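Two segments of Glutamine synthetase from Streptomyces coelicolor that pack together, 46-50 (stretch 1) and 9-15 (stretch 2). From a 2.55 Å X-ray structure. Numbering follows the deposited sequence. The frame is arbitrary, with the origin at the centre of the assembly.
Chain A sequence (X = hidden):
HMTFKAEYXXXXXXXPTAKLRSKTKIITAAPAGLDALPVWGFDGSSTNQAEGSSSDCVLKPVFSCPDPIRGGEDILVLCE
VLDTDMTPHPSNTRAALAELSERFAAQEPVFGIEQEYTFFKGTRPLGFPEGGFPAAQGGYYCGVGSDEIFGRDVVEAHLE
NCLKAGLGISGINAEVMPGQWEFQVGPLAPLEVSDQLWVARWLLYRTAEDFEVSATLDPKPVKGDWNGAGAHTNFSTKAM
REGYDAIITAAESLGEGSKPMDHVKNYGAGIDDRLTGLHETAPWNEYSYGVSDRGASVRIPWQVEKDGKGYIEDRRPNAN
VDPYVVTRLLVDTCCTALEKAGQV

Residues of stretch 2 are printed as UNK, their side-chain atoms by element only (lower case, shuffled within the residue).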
# COMPACT_ATOMS: atom_id res chain seq x y z
N SER A 46 -35.34 -10.05 19.02
CA SER A 46 -34.18 -9.46 18.38
C SER A 46 -33.58 -8.28 19.16
O SER A 46 -32.45 -7.85 18.89
CB SER A 46 -34.58 -9.03 16.96
OG SER A 46 -35.09 -10.12 16.21
N THR A 47 -34.34 -7.75 20.12
CA THR A 47 -33.93 -6.52 20.82
C THR A 47 -33.70 -6.65 22.34
O THR A 47 -33.63 -5.63 23.03
CB THR A 47 -34.91 -5.35 20.55
OG1 THR A 47 -36.24 -5.73 20.90
CG2 THR A 47 -34.88 -4.96 19.07
N ASN A 48 -33.60 -7.88 22.86
CA ASN A 48 -33.36 -8.11 24.30
C ASN A 48 -34.56 -7.67 25.14
O ASN A 48 -34.47 -7.44 26.34
CB ASN A 48 -32.07 -7.41 24.75
CG ASN A 48 -30.82 -7.99 24.10
OD1 ASN A 48 -30.74 -9.20 23.86
ND2 ASN A 48 -29.88 -7.13 23.73
N GLN A 49 -35.69 -7.56 24.45
CA GLN A 49 -36.99 -7.26 25.02
C GLN A 49 -37.84 -8.51 24.92
O GLN A 49 -39.07 -8.49 24.97
CB GLN A 49 -37.60 -6.08 24.29
CG GLN A 49 -36.89 -4.79 24.65
CD GLN A 49 -37.24 -3.66 23.74
OE1 GLN A 49 -37.32 -3.84 22.53
NE2 GLN A 49 -37.47 -2.49 24.31
N ALA A 50 -37.12 -9.60 24.71
CA ALA A 50 -37.63 -10.94 24.86
C ALA A 50 -36.40 -11.83 25.02
O ALA A 50 -36.06 -12.24 26.13
CB ALA A 50 -38.42 -11.36 23.64
N UNK A 9 -38.29 5.53 16.65
CA UNK A 9 -37.10 5.32 17.45
C UNK A 9 -37.52 4.84 18.82
O UNK A 9 -38.48 5.37 19.41
c UNK A 9 -36.25 6.63 17.55
c UNK A 9 -35.10 6.53 18.53
c UNK A 9 -35.42 8.51 15.92
c UNK A 9 -35.71 6.99 16.15
N UNK A 10 -36.85 3.81 19.33
CA UNK A 10 -37.16 3.38 20.68
C UNK A 10 -35.91 2.89 21.40
O UNK A 10 -34.85 2.80 20.78
c UNK A 10 -37.98 0.31 16.47
c UNK A 10 -37.58 -0.12 21.01
c UNK A 10 -37.50 -0.88 18.91
c UNK A 10 -38.29 2.34 20.72
c UNK A 10 -37.92 0.95 20.23
c UNK A 10 -37.88 0.49 18.87
c UNK A 10 -38.12 1.09 17.63
c UNK A 10 -37.60 -1.04 16.55
c UNK A 10 -37.36 -1.65 17.75
n UNK A 10 -37.32 -1.22 20.22
N UNK A 11 -36.04 2.62 22.70
CA UNK A 11 -34.96 2.10 23.53
C UNK A 11 -35.27 0.65 23.87
O UNK A 11 -36.39 0.32 24.26
c UNK A 11 -34.79 2.94 24.79
c UNK A 11 -35.15 5.43 24.69
c UNK A 11 -33.84 2.28 25.78
c UNK A 11 -34.21 4.30 24.41
N UNK A 12 -34.27 -0.22 23.72
CA UNK A 12 -34.49 -1.64 23.96
C UNK A 12 -34.31 -2.09 25.43
O UNK A 12 -34.31 -1.27 26.35
c UNK A 12 -32.21 -2.53 23.20
o UNK A 12 -31.48 -2.92 22.27
o UNK A 12 -31.75 -2.11 24.28
c UNK A 12 -33.71 -2.53 22.96
N UNK A 13 -34.24 -3.40 25.63
CA UNK A 13 -34.08 -3.96 26.95
C UNK A 13 -32.70 -4.57 27.16
O UNK A 13 -32.55 -5.43 28.04
N UNK A 14 -31.72 -4.12 26.38
CA UNK A 14 -30.35 -4.63 26.51
C UNK A 14 -29.75 -4.29 27.86
O UNK A 14 -30.02 -3.22 28.43
o UNK A 14 -30.00 -4.39 24.09
c UNK A 14 -29.41 -4.14 25.37
c UNK A 14 -28.07 -4.86 25.43
N UNK A 15 -28.93 -5.22 28.37
CA UNK A 15 -28.29 -5.07 29.67
C UNK A 15 -26.76 -5.18 29.50
O UNK A 15 -26.30 -5.98 28.68
o UNK A 15 -31.92 -7.66 31.53
c UNK A 15 -30.25 -6.01 31.01
o UNK A 15 -30.14 -7.58 32.82
c UNK A 15 -28.78 -6.18 30.60
c UNK A 15 -30.81 -7.17 31.85

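Position 9 carries four side-chain carbons and no heteroatom. The chain forks at its first carbon, and one arm is two carbons long. It lies out of reach of stretch 1. A beta-branched C4 side chain is isoleucine, so this is Ile-9, in a strand that begins earlier in the chain.

Position 10 has one carbon followed by fused five- and six-membered rings holding eight carbons and one nitrogen. Its CA-to-CB bond points toward stretch 1. The ring nitrogen lies near the side chain of Gln-49, and a ring carbon comes near the methyl of Thr-47. Only an indole fits: Trp-10. Its NE1 gives a weak hydrogen bond to Gln-49 OE1 at 3.5 Å, with that oxygen at the ring edge, near the ring plane. Trp-10 CZ2 is 4.3 Å from Thr-47 CG2.

Position 11 again has four carbons, forked at the first, with one arm of two carbons. This is Ile-11. Its CA-to-CB bond points away from stretch 1, so the approach is through the backbone: Ile-11 O lies 3.0 Å from Gln-49 NE2.

Position 12 has two carbons, the second carrying two oxygens. Its CB lies 3.1 Å from Thr-47 O and 3.9 Å from Thr-47 CB. The side chain is a short carboxylate, so this is Asp-12. The carboxylate turns to its own stretch, where both oxygens accept hydrogen bonds from position 14.

Position 13 has no side-chain atoms, so it is Gly-13. Its N gives a weak hydrogen bond to Thr-47 O at 3.5 Å. Gln-49 CG is 3.1 Å from the same N. An ideal CB here would lie 2.7 Å from Asn-48 O, a clash.

Position 14 has one carbon carrying one oxygen and one carbon. The side chain comes close to that of Asn-48, which is poorly ordered. This is threonine, Thr-14. Its N and OG1 bond to Asp-12 OD1 and OD2, at 2.9 and 2.8 Å.

Position 15 has three carbons, the third carrying two oxygens: Glu-15. It is exposed and makes no contact with stretch 1.

The contact is small, burying 309 Å² in all. It rests on close packing at the turn after the strand, with two weak hydrogen bonds across it. Thr-47 OG1 donates to Gln-49 OE1 at 2.7 Å, which helps hold the amide oxygen that also meets Trp-10. The Asp-12 to Thr-14 bonds brace the turn from within. Between them, bare Gly-13 lets the backbone of stretch 1 come close.

Stretch 2, residues 9-15: IWIDGTE
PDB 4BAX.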